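Local coordinates for Ro sixty-related protein, RSR (PDB 2NVO) that binds small RNAs that accumulate during recovery from ultraviolet irradiation and contributes to the resistance of Deinococcus radiodurans to ultraviolet light, at residues A121-L126 / R155-V160; K491-G496 / L513-F518. All coordinates share one frame; numbering follows the deposited sequence.

Contact 1 (A121-L126 / R155-V160); sequences AAWDAL and RGVANV
The indole of Trp123 lies against the backbone of Gly156, with CE3 of the tryptophan 3.4 Å from CA of the glycine. Approach to the ring is oblique, and the six-membered half does the touching: CE3 lies nearest the glycine CA and its carbonyl carbon, while CZ3 and CH2 reach one residue further to a single methyl of Val157, with CZ3 3.7 Å from CG2. With CG anti to its own carbonyl carbon (chi1 -76°), Trp123 brings its ring to the second helix. The absence of a side chain at Gly156 is what admits the ring, since a CB there would point toward the other helix and run into CE3; accordingly the CA atoms of Trp123 and Gly156 come within 5.1 Å. Helices 116-129 and 151-163 run nearly parallel here, their local axes 8.6 Å apart at a crossing angle of -21°. Helix 133-143 lies between them in sequence and packs on both through Leu136, as expected of the HEAT-like helical repeats that build the TROVE horseshoe. Further toward the C-terminal ends, CD2 of Leu126 meets CG2 of Val160 at 3.6 Å, the two side chains crossing at a slant. With CG anti to its backbone N (chi1 -172°), Leu126 also brings that CG against the same valine methyl. No direct hydrogen bond joins the segments. Instead, one water donates to Trp123 O at 2.8 Å and to Gly156 O at 2.7 Å, and accepts from Asn159 ND2 at 2.8 Å.

Contact 2 (K491-G496 / L513-F518); sequences KLIVVG and LDVVGF
Ile493 and Val515 meet through one methyl each, CG2 of the isoleucine 3.9 Å from CG2 of the valine, on the sheet face they share with Leu513 and Val495. Val495 and Val515 lie side by side and point the same way. With CG1 anti to its backbone N (chi1 -175°), Val495 sets that methyl 3.7 Å from CD1 of Phe518, whose ring it approaches obliquely. Phe529 and Met526 of helix 522-530 pack on this face. Within the sheet the backbones pair in parallel, Ile493 with Leu513 through Gly496 with Val516. Five N-H···O bonds pass alternately between the strands; Val515 N to Val494 O, at 2.8 Å and 176°, is almost straight. At the C-terminal end Gly517 N reaches Gly496 O at 2.7 Å, the last of the five, bent and tilted 23° from the carbonyl plane. On the other face the Asp514 carboxylate leans back toward the neighbouring strand, its OD1 3.9 Å from CB of Val494, while OD2 accepts from the backbone N of both Ile504 and Ala505 and so ties the intervening loop to the sheet. Val494 lies about 7 Å, side chain to side chain, from Thr441, a probable metal ligand. Parallel central strands with helices packed on them and a MIDAS-like site near their C-terminal ends are the signature of the von Willebrand factor A fold.

In the fold
Both segments of contact 1 precede those of contact 2 along the chain; the centres of the two contacts are 37 Å apart and their nearest atoms about 26 Å, so they do not touch. They share no helix, strand or sheet. Contact 1 joins two helices of the TROVE horseshoe, and its 155-160 segment falls in a region assigned to RNA binding by similarity. Contact 2 joins two adjacent strands of the VWFA-like domain, which closes the horseshoe into a ring around the positively charged cavity for single-stranded RNA. Strand 56-59, from the N-terminal part of the chain, extends that sheet beside strand 512-517, linking the two ends of the chain.

Contact 1 (A121-L126 / R155-V160)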
ATOM      1  N   ALA A 121       3.075  -5.094  28.556  1.00 27.97           N
ATOM      2  CA  ALA A 121       3.402  -3.917  27.760  1.00 30.95           C
ATOM      3  C   ALA A 121       2.894  -4.070  26.322  1.00 28.50           C
ATOM      4  O   ALA A 121       2.419  -3.107  25.716  1.00 28.04           O
ATOM      5  CB  ALA A 121       4.902  -3.666  27.780  1.00 29.62           C
ATOM      6  N   ALA A 122       2.991  -5.283  25.784  1.00 29.40           N
ATOM      7  CA  ALA A 122       2.436  -5.566  24.462  1.00 27.32           C
ATOM      8  C   ALA A 122       0.935  -5.291  24.456  1.00 25.77           C
ATOM      9  O   ALA A 122       0.438  -4.539  23.624  1.00 22.57           O
ATOM     10  CB  ALA A 122       2.732  -6.992  24.052  1.00 27.00           C
ATOM     11  N   TRP A 123       0.217  -5.880  25.407  1.00 26.87           N
ATOM     12  CA  TRP A 123      -1.208  -5.602  25.550  1.00 23.83           C
ATOM     13  C   TRP A 123      -1.515  -4.116  25.657  1.00 26.15           C
ATOM     14  O   TRP A 123      -2.436  -3.628  25.001  1.00 26.09           O
ATOM     15  CB  TRP A 123      -1.798  -6.358  26.736  1.00 26.93           C
ATOM     16  CG  TRP A 123      -2.000  -7.813  26.462  1.00 26.83           C
ATOM     17  CD1 TRP A 123      -1.288  -8.858  26.984  1.00 27.03           C
ATOM     18  CD2 TRP A 123      -2.972  -8.388  25.584  1.00 23.15           C
ATOM     19  NE1 TRP A 123      -1.769 -10.050  26.492  1.00 24.87           N
ATOM     20  CE2 TRP A 123      -2.803  -9.786  25.628  1.00 24.44           C
ATOM     21  CE3 TRP A 123      -3.979  -7.855  24.772  1.00 20.97           C
ATOM     22  CZ2 TRP A 123      -3.599 -10.659  24.894  1.00 22.74           C
ATOM     23  CZ3 TRP A 123      -4.769  -8.726  24.043  1.00 20.79           C
ATOM     24  CH2 TRP A 123      -4.573 -10.108  24.108  1.00 22.21           C
ATOM     25  N   ASP A 124      -0.742  -3.392  26.464  1.00 27.91           N
ATOM     26  CA  ASP A 124      -0.973  -1.958  26.641  1.00 27.35           C
ATOM     27  C   ASP A 124      -0.827  -1.179  25.329  1.00 28.26           C
ATOM     28  O   ASP A 124      -1.435  -0.120  25.158  1.00 29.88           O
ATOM     29  CB  ASP A 124      -0.024  -1.372  27.693  1.00 29.35           C
ATOM     30  CG  ASP A 124      -0.433  -1.723  29.120  1.00 35.93           C
ATOM     31  OD1 ASP A 124      -1.611  -2.101  29.344  1.00 32.32           O
ATOM     32  OD2 ASP A 124       0.432  -1.617  30.020  1.00 34.49           O
ATOM     33  N   ALA A 125      -0.026  -1.708  24.408  1.00 25.77           N
ATOM     34  CA  ALA A 125       0.170  -1.075  23.104  1.00 26.84           C
ATOM     35  C   ALA A 125      -0.895  -1.467  22.075  1.00 26.22           C
ATOM     36  O   ALA A 125      -1.038  -0.798  21.055  1.00 25.03           O
ATOM     37  CB  ALA A 125       1.553  -1.381  22.566  1.00 24.18           C
ATOM     38  N   LEU A 126      -1.646  -2.536  22.339  1.00 24.90           N
ATOM     39  CA  LEU A 126      -2.642  -3.000  21.372  1.00 22.69           C
ATOM     40  C   LEU A 126      -3.581  -1.903  20.850  1.00 24.25           C
ATOM     41  O   LEU A 126      -3.831  -1.822  19.649  1.00 23.16           O
ATOM     42  CB  LEU A 126      -3.450  -4.184  21.917  1.00 20.12           C
ATOM     43  CG  LEU A 126      -4.363  -4.830  20.873  1.00 21.63           C
ATOM     44  CD1 LEU A 126      -3.542  -5.372  19.691  1.00 20.65           C
ATOM     45  CD2 LEU A 126      -5.203  -5.937  21.474  1.00 19.21           C
ATOM     46  N   ARG A 155      -8.543  -8.552  29.836  1.00 22.50           N
ATOM     47  CA  ARG A 155      -8.287  -7.140  30.094  1.00 27.54           C
ATOM     48  C   ARG A 155      -7.707  -6.416  28.877  1.00 24.60           C
ATOM     49  O   ARG A 155      -8.188  -5.357  28.497  1.00 23.24           O
ATOM     50  CB  ARG A 155      -7.362  -6.961  31.307  1.00 27.41           C
ATOM     51  CG  ARG A 155      -8.086  -7.044  32.647  1.00 34.66           C
ATOM     52  CD  ARG A 155      -9.338  -6.175  32.624  1.00 30.84           C
ATOM     53  NE  ARG A 155      -9.090  -4.907  31.940  1.00 35.36           N
ATOM     54  CZ  ARG A 155     -10.044  -4.098  31.485  1.00 30.23           C
ATOM     55  NH1 ARG A 155      -9.722  -2.970  30.862  1.00 31.92           N
ATOM     56  NH2 ARG A 155     -11.320  -4.420  31.645  1.00 32.57           N
ATOM     57  N   GLY A 156      -6.677  -6.997  28.272  1.00 22.80           N
ATOM     58  CA  GLY A 156      -6.025  -6.390  27.120  1.00 21.43           C
ATOM     59  C   GLY A 156      -6.952  -6.113  25.950  1.00 19.60           C
ATOM     60  O   GLY A 156      -6.889  -5.053  25.340  1.00 20.21           O
ATOM     61  N   VAL A 157      -7.818  -7.068  25.628  1.00 20.86           N
ATOM     62  CA  VAL A 157      -8.803  -6.861  24.578  1.00 19.98           C
ATOM     63  C   VAL A 157      -9.871  -5.860  25.029  1.00 18.98           C
ATOM     64  O   VAL A 157     -10.227  -4.934  24.287  1.00 18.11           O
ATOM     65  CB  VAL A 157      -9.459  -8.189  24.146  1.00 19.30           C
ATOM     66  CG1 VAL A 157     -10.538  -7.942  23.098  1.00 17.18           C
ATOM     67  CG2 VAL A 157      -8.403  -9.165  23.622  1.00 16.44           C
ATOM     68  N   ALA A 158     -10.372  -6.030  26.249  1.00 17.57           N
ATOM     69  CA  ALA A 158     -11.365  -5.099  26.788  1.00 20.68           C
ATOM     70  C   ALA A 158     -10.840  -3.666  26.764  1.00 19.05           C
ATOM     71  O   ALA A 158     -11.574  -2.730  26.459  1.00 20.66           O
ATOM     72  CB  ALA A 158     -11.774  -5.492  28.216  1.00 24.55           C
ATOM     73  N   ASN A 159      -9.567  -3.494  27.093  1.00 21.66           N
ATOM     74  CA  ASN A 159      -8.973  -2.159  27.120  1.00 20.49           C
ATOM     75  C   ASN A 159      -9.054  -1.474  25.754  1.00 20.98           C
ATOM     76  O   ASN A 159      -9.215  -0.254  25.661  1.00 20.52           O
ATOM     77  CB  ASN A 159      -7.541  -2.221  27.629  1.00 23.33           C
ATOM     78  CG  ASN A 159      -6.900  -0.851  27.746  1.00 25.95           C
ATOM     79  OD1 ASN A 159      -7.463   0.083  28.339  1.00 25.38           O
ATOM     80  ND2 ASN A 159      -5.715  -0.721  27.176  1.00 21.32           N
ATOM     81  N   VAL A 160      -8.986  -2.271  24.692  1.00 19.80           N
ATOM     82  CA  VAL A 160      -9.123  -1.741  23.346  1.00 19.13           C
ATOM     83  C   VAL A 160     -10.470  -1.053  23.149  1.00 17.86           C
ATOM     84  O   VAL A 160     -10.528   0.060  22.628  1.00 21.96           O
ATOM     85  CB  VAL A 160      -8.923  -2.840  22.268  1.00 16.40           C
ATOM     86  CG1 VAL A 160      -9.239  -2.284  20.889  1.00 18.89           C
ATOM     87  CG2 VAL A 160      -7.505  -3.350  22.314  1.00 14.66           C
TER
HETATM   88  O   HOH W   1      -5.030  -3.118  25.805  1.00 24.86           O

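Contact 2 (K491-G496 / L513-F518)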
ATOM      1  N   LYS A 491      23.761   0.624  -2.772  1.00 11.50           N
ATOM      2  CA  LYS A 491      22.726  -0.395  -2.628  1.00  8.14           C
ATOM      3  C   LYS A 491      22.213  -0.795  -4.008  1.00  7.75           C
ATOM      4  O   LYS A 491      22.344  -0.046  -4.967  1.00  7.33           O
ATOM      5  CB  LYS A 491      21.569   0.125  -1.774  1.00 10.26           C
ATOM      6  CG  LYS A 491      21.920   0.354  -0.305  1.00 12.12           C
ATOM      7  CD  LYS A 491      20.724   0.901   0.444  1.00 12.56           C
ATOM      8  CE  LYS A 491      20.959   0.944   1.945  1.00 16.96           C
ATOM      9  NZ  LYS A 491      22.052   1.877   2.265  1.00 16.37           N
ATOM     10  N   LEU A 492      21.612  -1.971  -4.095  1.00  8.99           N
ATOM     11  CA  LEU A 492      21.029  -2.429  -5.358  1.00  5.89           C
ATOM     12  C   LEU A 492      19.577  -2.851  -5.124  1.00  5.12           C
ATOM     13  O   LEU A 492      19.294  -3.611  -4.198  1.00  5.12           O
ATOM     14  CB  LEU A 492      21.820  -3.622  -5.898  1.00  5.93           C
ATOM     15  CG  LEU A 492      21.129  -4.376  -7.042  1.00  5.12           C
ATOM     16  CD1 LEU A 492      21.006  -3.461  -8.264  1.00  5.52           C
ATOM     17  CD2 LEU A 492      21.882  -5.680  -7.375  1.00  6.05           C
ATOM     18  N   ILE A 493      18.668  -2.353  -5.956  1.00  5.12           N
ATOM     19  CA  ILE A 493      17.269  -2.793  -5.925  1.00  5.16           C
ATOM     20  C   ILE A 493      17.010  -3.417  -7.289  1.00  5.12           C
ATOM     21  O   ILE A 493      17.316  -2.813  -8.304  1.00  5.12           O
ATOM     22  CB  ILE A 493      16.279  -1.615  -5.747  1.00  5.81           C
ATOM     23  CG1 ILE A 493      16.602  -0.781  -4.484  1.00  5.73           C
ATOM     24  CG2 ILE A 493      14.818  -2.128  -5.717  1.00  5.95           C
ATOM     25  CD1 ILE A 493      15.786   0.481  -4.345  1.00  7.08           C
ATOM     26  N   VAL A 494      16.511  -4.644  -7.297  1.00  5.12           N
ATOM     27  CA  VAL A 494      16.078  -5.291  -8.529  1.00  5.12           C
ATOM     28  C   VAL A 494      14.551  -5.420  -8.507  1.00  5.12           C
ATOM     29  O   VAL A 494      13.973  -6.045  -7.620  1.00  5.12           O
ATOM     30  CB  VAL A 494      16.753  -6.682  -8.692  1.00  5.12           C
ATOM     31  CG1 VAL A 494      16.290  -7.350 -10.001  1.00  5.61           C
ATOM     32  CG2 VAL A 494      18.272  -6.515  -8.685  1.00  7.54           C
ATOM     33  N   VAL A 495      13.906  -4.796  -9.484  1.00  5.69           N
ATOM     34  CA  VAL A 495      12.465  -4.809  -9.601  1.00  5.12           C
ATOM     35  C   VAL A 495      12.015  -5.716 -10.760  1.00  5.12           C
ATOM     36  O   VAL A 495      12.261  -5.413 -11.920  1.00  5.12           O
ATOM     37  CB  VAL A 495      11.923  -3.386  -9.829  1.00  5.12           C
ATOM     38  CG1 VAL A 495      10.363  -3.418  -9.813  1.00  5.12           C
ATOM     39  CG2 VAL A 495      12.428  -2.467  -8.746  1.00  5.47           C
ATOM     40  N   GLY A 496      11.386  -6.835 -10.424  1.00  5.12           N
ATOM     41  CA  GLY A 496      10.722  -7.658 -11.423  1.00  5.12           C
ATOM     42  C   GLY A 496       9.279  -7.260 -11.481  1.00  5.12           C
ATOM     43  O   GLY A 496       8.455  -7.791 -10.723  1.00  6.63           O
ATOM     44  N   LEU A 513      17.892  -5.397  -2.233  1.00  8.77           N
ATOM     45  CA  LEU A 513      16.444  -5.571  -2.109  1.00  7.84           C
ATOM     46  C   LEU A 513      15.885  -6.085  -3.431  1.00  6.46           C
ATOM     47  O   LEU A 513      16.185  -5.521  -4.478  1.00  6.54           O
ATOM     48  CB  LEU A 513      15.779  -4.230  -1.794  1.00  7.81           C
ATOM     49  CG  LEU A 513      14.246  -4.281  -1.732  1.00  5.82           C
ATOM     50  CD1 LEU A 513      13.837  -5.058  -0.515  1.00  8.91           C
ATOM     51  CD2 LEU A 513      13.638  -2.866  -1.707  1.00  8.69           C
ATOM     52  N   ASP A 514      15.084  -7.141  -3.372  1.00  7.62           N
ATOM     53  CA  ASP A 514      14.340  -7.630  -4.532  1.00  8.56           C
ATOM     54  C   ASP A 514      12.883  -7.219  -4.347  1.00  8.96           C
ATOM     55  O   ASP A 514      12.292  -7.454  -3.287  1.00  8.05           O
ATOM     56  CB  ASP A 514      14.398  -9.162  -4.611  1.00  9.07           C
ATOM     57  CG  ASP A 514      15.752  -9.689  -5.039  1.00 11.77           C
ATOM     58  OD1 ASP A 514      16.597  -8.904  -5.523  1.00 13.97           O
ATOM     59  OD2 ASP A 514      15.972 -10.908  -4.911  1.00 14.09           O
ATOM     60  N   VAL A 515      12.312  -6.605  -5.374  1.00  7.11           N
ATOM     61  CA  VAL A 515      10.898  -6.268  -5.390  1.00  6.53           C
ATOM     62  C   VAL A 515      10.258  -7.170  -6.423  1.00  6.92           C
ATOM     63  O   VAL A 515      10.549  -7.073  -7.623  1.00  6.21           O
ATOM     64  CB  VAL A 515      10.673  -4.823  -5.813  1.00  5.36           C
ATOM     65  CG1 VAL A 515       9.158  -4.495  -5.874  1.00  6.16           C
ATOM     66  CG2 VAL A 515      11.437  -3.863  -4.870  1.00  5.83           C
ATOM     67  N   VAL A 516       9.392  -8.052  -5.949  1.00  7.42           N
ATOM     68  CA  VAL A 516       8.769  -9.051  -6.803  1.00  9.10           C
ATOM     69  C   VAL A 516       7.353  -8.573  -7.113  1.00  8.49           C
ATOM     70  O   VAL A 516       6.502  -8.510  -6.233  1.00 10.70           O
ATOM     71  CB  VAL A 516       8.718 -10.417  -6.090  1.00 10.19           C
ATOM     72  CG1 VAL A 516       8.145 -11.497  -7.025  1.00  9.90           C
ATOM     73  CG2 VAL A 516      10.111 -10.810  -5.623  1.00  9.88           C
ATOM     74  N   GLY A 517       7.111  -8.235  -8.368  1.00  9.48           N
ATOM     75  CA  GLY A 517       5.872  -7.587  -8.758  1.00  8.05           C
ATOM     76  C   GLY A 517       5.940  -6.101  -8.469  1.00 10.65           C
ATOM     77  O   GLY A 517       7.018  -5.525  -8.267  1.00  8.96           O
ATOM     78  N   PHE A 518       4.782  -5.461  -8.478  1.00 10.24           N
ATOM     79  CA  PHE A 518       4.706  -4.053  -8.156  1.00  9.24           C
ATOM     80  C   PHE A 518       3.326  -3.767  -7.627  1.00 12.45           C
ATOM     81  O   PHE A 518       2.384  -4.506  -7.902  1.00 13.34           O
ATOM     82  CB  PHE A 518       4.984  -3.175  -9.381  1.00  7.42           C
ATOM     83  CG  PHE A 518       5.813  -1.951  -9.081  1.00  8.01           C
ATOM     84  CD1 PHE A 518       7.089  -2.078  -8.576  1.00  8.72           C
ATOM     85  CD2 PHE A 518       5.328  -0.670  -9.335  1.00 13.19           C
ATOM     86  CE1 PHE A 518       7.873  -0.953  -8.300  1.00  7.18           C
ATOM     87  CE2 PHE A 518       6.118   0.467  -9.075  1.00 11.18           C
ATOM     88  CZ  PHE A 518       7.388   0.318  -8.559  1.00  8.60           C
TER